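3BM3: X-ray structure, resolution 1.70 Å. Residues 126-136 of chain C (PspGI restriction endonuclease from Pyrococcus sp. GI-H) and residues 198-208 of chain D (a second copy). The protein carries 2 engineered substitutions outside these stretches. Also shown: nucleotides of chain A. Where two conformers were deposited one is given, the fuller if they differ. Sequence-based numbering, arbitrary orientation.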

# COMPACT_ATOMS: atom_id res chain seq x y z
N LYS C 126 11.86 -16.98 -4.17
CA LYS C 126 12.55 -17.02 -2.89
C LYS C 126 13.78 -16.14 -2.97
O LYS C 126 14.49 -16.12 -3.98
N ILE C 127 13.99 -15.37 -1.91
CA ILE C 127 15.08 -14.43 -1.86
C ILE C 127 16.21 -14.93 -1.01
O ILE C 127 17.38 -14.66 -1.33
N TYR C 128 15.86 -15.61 0.07
CA TYR C 128 16.81 -16.17 1.02
C TYR C 128 16.67 -17.66 1.10
O TYR C 128 15.56 -18.18 1.09
N ASP C 129 17.81 -18.35 1.21
CA ASP C 129 17.84 -19.80 1.31
C ASP C 129 17.12 -20.22 2.59
O ASP C 129 16.52 -21.29 2.66
N TYR C 130 17.15 -19.33 3.57
CA TYR C 130 16.80 -19.67 4.95
C TYR C 130 15.41 -19.19 5.40
O TYR C 130 15.02 -19.44 6.54
N ILE C 131 14.71 -18.50 4.50
CA ILE C 131 13.33 -18.03 4.70
C ILE C 131 12.56 -18.52 3.46
O ILE C 131 13.07 -18.43 2.35
N THR C 132 11.36 -19.07 3.64
CA THR C 132 10.57 -19.54 2.48
C THR C 132 9.84 -18.37 1.81
O THR C 132 9.49 -18.45 0.64
N GLU C 133 9.61 -17.30 2.56
CA GLU C 133 8.89 -16.15 2.01
C GLU C 133 9.75 -15.38 1.01
O GLU C 133 10.97 -15.39 1.09
N GLY C 134 9.10 -14.72 0.06
CA GLY C 134 9.83 -14.08 -1.01
C GLY C 134 8.97 -13.08 -1.73
O GLY C 134 7.96 -12.60 -1.20
N GLU C 135 9.40 -12.74 -2.93
CA GLU C 135 8.68 -11.80 -3.72
C GLU C 135 7.67 -12.50 -4.62
O GLU C 135 7.89 -13.64 -5.07
N LYS C 136 6.56 -11.82 -4.88
CA LYS C 136 5.41 -12.44 -5.52
C LYS C 136 4.80 -11.53 -6.58
O LYS C 136 3.75 -10.92 -6.39
N ILE D 198 9.07 -11.26 10.00
CA ILE D 198 10.53 -11.36 9.90
C ILE D 198 11.02 -11.06 8.49
O ILE D 198 12.01 -10.38 8.29
N TYR D 199 10.33 -11.60 7.51
CA TYR D 199 10.79 -11.37 6.15
C TYR D 199 10.81 -9.89 5.83
O TYR D 199 11.75 -9.41 5.22
N SER D 200 9.77 -9.17 6.23
CA SER D 200 9.72 -7.74 5.94
C SER D 200 10.91 -7.01 6.59
O SER D 200 11.52 -6.12 6.01
N ALA D 201 11.24 -7.40 7.80
CA ALA D 201 12.34 -6.77 8.50
C ALA D 201 13.67 -7.02 7.76
O ALA D 201 14.42 -6.11 7.42
N ILE D 202 13.91 -8.27 7.44
CA ILE D 202 15.18 -8.65 6.83
C ILE D 202 15.26 -8.07 5.43
O ILE D 202 16.26 -7.48 5.06
N ALA D 203 14.19 -8.22 4.66
CA ALA D 203 14.14 -7.62 3.33
C ALA D 203 14.38 -6.13 3.33
O ALA D 203 15.13 -5.62 2.52
N MSE D 204 13.75 -5.40 4.25
CA MSE D 204 14.00 -3.97 4.34
C MSE D 204 15.46 -3.68 4.66
O MSE D 204 16.10 -2.85 4.03
N LEU D 205 15.98 -4.38 5.66
CA LEU D 205 17.34 -4.11 6.14
C LEU D 205 18.41 -4.43 5.10
O LEU D 205 19.51 -3.86 5.13
N ASP D 206 18.06 -5.34 4.21
CA ASP D 206 18.93 -5.69 3.07
C ASP D 206 18.72 -4.82 1.83
O ASP D 206 19.48 -4.94 0.84
N ASN D 207 17.71 -3.95 1.86
CA ASN D 207 17.32 -3.18 0.70
C ASN D 207 17.04 -1.73 0.98
O ASN D 207 16.11 -1.17 0.45
N GLY D 208 17.89 -1.10 1.76
CA GLY D 208 17.89 0.36 1.80
C GLY D 208 17.30 0.98 3.04
O GLY D 208 17.32 2.18 3.17

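Two tyrosines, one from each copy of the PspGI endonuclease, each reach into the other chain and end in a short hydrogen bond to a carboxylate there. Tyr199(D) OH donates to Glu135(C) OE2 at 2.5 Å, and Tyr128(C) OH donates to Asp206(D) OD2 at 2.6 Å. The arrangement illustrates a general principle: a tyrosine can bury a broad apolar ring and still satisfy its hydroxyl, provided that an acceptor waits at the far end of the ring.

Tyr199(D), on the chain D helix, is the larger contributor, with 144 Å² of its surface covered by the chain C stretch. Its CA-to-CB bond points toward that stretch, and chi1 is t (175°), with chi2 at 78°. Backbone lies over one face of the ring, where the carbonyl carbon of Glu133(C) and the amide nitrogen of Gly134(C) are found. At the ring edge are Ile127(C) and the accepting Glu135(C) carboxylate; Ile127(C) CG1 comes within 3.3 Å of Tyr199(D) OH, and its chi1 and chi2 are both m. Glu135(C) starts sideways, but its m, m rotamer, with chi3 at -64°, brings the carboxylate nearer the helix. Gly134(C) has no side chain to add, and a CB there would point away from the helix and be crowded by Lys126(C) CA at 3.0 Å.

Tyr128(C) begins the type I turn that runs to Ile131(C). Its chi1 is m (-56°), its CA-to-CB bond points toward the helix, and the ring meets the other tyrosine through Tyr128(C) CE2 and Tyr199(D) CE1 at 3.7 Å, the latter atom lying at the Tyr128(C) ring edge. Farther along, Tyr128(C) CZ rests 3.6 Å from Ile202(D) CG2. The accepting Asp206(D) also has chi1 m and points toward chain C. A water adds a second polar link: it donates to Tyr128(C) OH at 2.6 Å and accepts from Asn207(D) ND2 at 2.9 Å. That same Asn207(D) ND2 donates to Ala203(D) O at 2.8 Å, so the amide both braces its own chain and holds the water.

Apolar packing fills the space beside the tyrosines. Ile131(C), chi1 m and chi2 t, points toward the helix and places CD1 only 3.3 Å from Ile202(D) CD1, a tight contact for two methyl groups, while its CG2 lies 3.9 Å from Tyr199(D) CD1. Ile202(D) has the same m, t rotamer and also points toward its partner stretch. Tyr130(C), with chi1 p, leaves sideways, yet the end of its side chain comes nearer, and its OH approaches Ile202(D) CG2 at 4.1 Å.

Glu133(C) divides its length. Its CA-to-CB bond points toward the helix, with CB 4.0 Å from Tyr199(D) CG, but with chi1 t and chi2 p the end leads away. There OE2 accepts from Gly134(C) N at 2.9 Å, and Glu133(C) OE1 lies 3.3 Å from C5' of the DNA nucleotide DA2 of chain A.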

# COMPACT_ATOMS: atom_id res chain seq x y z
CB LYS C 126 12.90 -18.44 -2.47
CG LYS C 126 11.72 -19.19 -1.87
CD LYS C 126 10.98 -19.97 -2.96
CE LYS C 126 9.52 -20.22 -2.63
NZ LYS C 126 8.78 -20.49 -3.87
CB ILE C 127 14.59 -13.06 -1.29
CG1 ILE C 127 13.51 -12.47 -2.21
CG2 ILE C 127 15.73 -12.10 -1.17
CD1 ILE C 127 13.92 -12.38 -3.66
CB TYR C 128 16.51 -15.58 2.40
CG TYR C 128 16.54 -14.06 2.41
CD1 TYR C 128 17.74 -13.38 2.29
CD2 TYR C 128 15.38 -13.31 2.52
CE1 TYR C 128 17.80 -12.00 2.30
CE2 TYR C 128 15.43 -11.93 2.51
CZ TYR C 128 16.65 -11.27 2.42
OH TYR C 128 16.72 -9.88 2.43
CB ASP C 129 19.29 -20.31 1.33
CG ASP C 129 20.07 -19.91 0.09
OD1 ASP C 129 19.59 -20.21 -1.03
OD2 ASP C 129 21.13 -19.26 0.24
CB TYR C 130 17.87 -19.12 5.90
CG TYR C 130 18.20 -17.66 5.67
CD1 TYR C 130 17.41 -16.67 6.23
CD2 TYR C 130 19.28 -17.28 4.88
CE1 TYR C 130 17.69 -15.33 6.01
CE2 TYR C 130 19.58 -15.95 4.67
CZ TYR C 130 18.77 -14.98 5.24
OH TYR C 130 19.04 -13.64 5.04
CB ILE C 131 13.26 -16.45 4.76
CG1 ILE C 131 13.93 -15.91 6.02
CG2 ILE C 131 11.84 -15.95 4.74
CD1 ILE C 131 14.02 -14.38 6.04
CB THR C 132 9.54 -20.67 2.83
OG1 THR C 132 8.74 -20.28 3.95
CG2 THR C 132 10.26 -21.98 3.14
CB GLU C 133 8.38 -15.24 3.12
CG GLU C 133 7.26 -14.34 2.67
CD GLU C 133 6.24 -15.05 1.77
OE1 GLU C 133 5.45 -15.90 2.27
OE2 GLU C 133 6.26 -14.79 0.54
CB GLU C 135 9.63 -10.92 -4.50
CG GLU C 135 10.51 -10.10 -3.61
CD GLU C 135 9.70 -9.23 -2.67
OE1 GLU C 135 8.99 -8.35 -3.15
OE2 GLU C 135 9.75 -9.49 -1.45
CB LYS C 136 4.40 -12.87 -4.46
CG LYS C 136 3.31 -13.77 -4.99
CD LYS C 136 2.21 -13.99 -3.96
CE LYS C 136 0.87 -14.07 -4.64
NZ LYS C 136 -0.12 -14.71 -3.77
CB ILE D 198 11.03 -12.74 10.36
CG1 ILE D 198 12.55 -12.81 10.30
CG2 ILE D 198 10.48 -13.85 9.47
CD1 ILE D 198 13.11 -14.11 10.95
CB TYR D 199 9.94 -12.13 5.15
CG TYR D 199 10.30 -11.84 3.72
CD1 TYR D 199 11.42 -12.42 3.13
CD2 TYR D 199 9.53 -10.97 2.96
CE1 TYR D 199 11.78 -12.14 1.83
CE2 TYR D 199 9.85 -10.69 1.64
CZ TYR D 199 11.00 -11.28 1.08
OH TYR D 199 11.33 -11.03 -0.22
CB SER D 200 8.36 -7.15 6.36
OG SER D 200 8.21 -7.02 7.76
CB ALA D 201 12.43 -7.28 9.91
CB ILE D 202 15.35 -10.15 6.77
CG1 ILE D 202 15.41 -10.73 8.18
CG2 ILE D 202 16.62 -10.49 5.97
CD1 ILE D 202 15.29 -12.22 8.20
CB ALA D 203 12.84 -7.98 2.61
CB MSE D 204 13.13 -3.37 5.42
CG MSE D 204 11.71 -3.33 4.98
SE MSE D 204 10.60 -2.36 6.20
CE MSE D 204 9.83 -1.28 4.79
CB LEU D 205 17.57 -4.86 7.45
CG LEU D 205 16.74 -4.24 8.57
CD1 LEU D 205 16.83 -5.15 9.81
CD2 LEU D 205 17.09 -2.75 8.88
CB ASP D 206 18.69 -7.15 2.71
CG ASP D 206 19.29 -8.10 3.71
OD1 ASP D 206 20.13 -7.68 4.54
OD2 ASP D 206 18.91 -9.28 3.66
CB ASN D 207 16.16 -3.85 -0.04
CG ASN D 207 16.58 -5.14 -0.62
OD1 ASN D 207 17.20 -5.16 -1.68
ND2 ASN D 207 16.35 -6.24 0.11
P DA A 2 2.91 -13.86 6.58
OP1 DA A 2 4.36 -14.06 6.88
OP2 DA A 2 2.10 -12.96 7.44
O5' DA A 2 2.79 -13.34 5.08
C5' DA A 2 3.38 -14.08 4.01
C4' DA A 2 2.93 -13.54 2.67
O4' DA A 2 1.49 -13.67 2.56
C3' DA A 2 3.20 -12.06 2.42
O3' DA A 2 3.25 -11.86 1.01
C2' DA A 2 1.96 -11.40 3.00
C1' DA A 2 0.87 -12.39 2.61
N9 DA A 2 -0.22 -12.48 3.57
C8 DA A 2 -0.13 -12.53 4.94
N7 DA A 2 -1.29 -12.65 5.55
C5 DA A 2 -2.20 -12.65 4.51
C6 DA A 2 -3.60 -12.75 4.49
N6 DA A 2 -4.35 -12.87 5.59
N1 DA A 2 -4.22 -12.72 3.28
C2 DA A 2 -3.46 -12.60 2.18
N3 DA A 2 -2.14 -12.50 2.08
C4 DA A 2 -1.56 -12.54 3.29
O HOH W 1 17.37 -8.91 0.06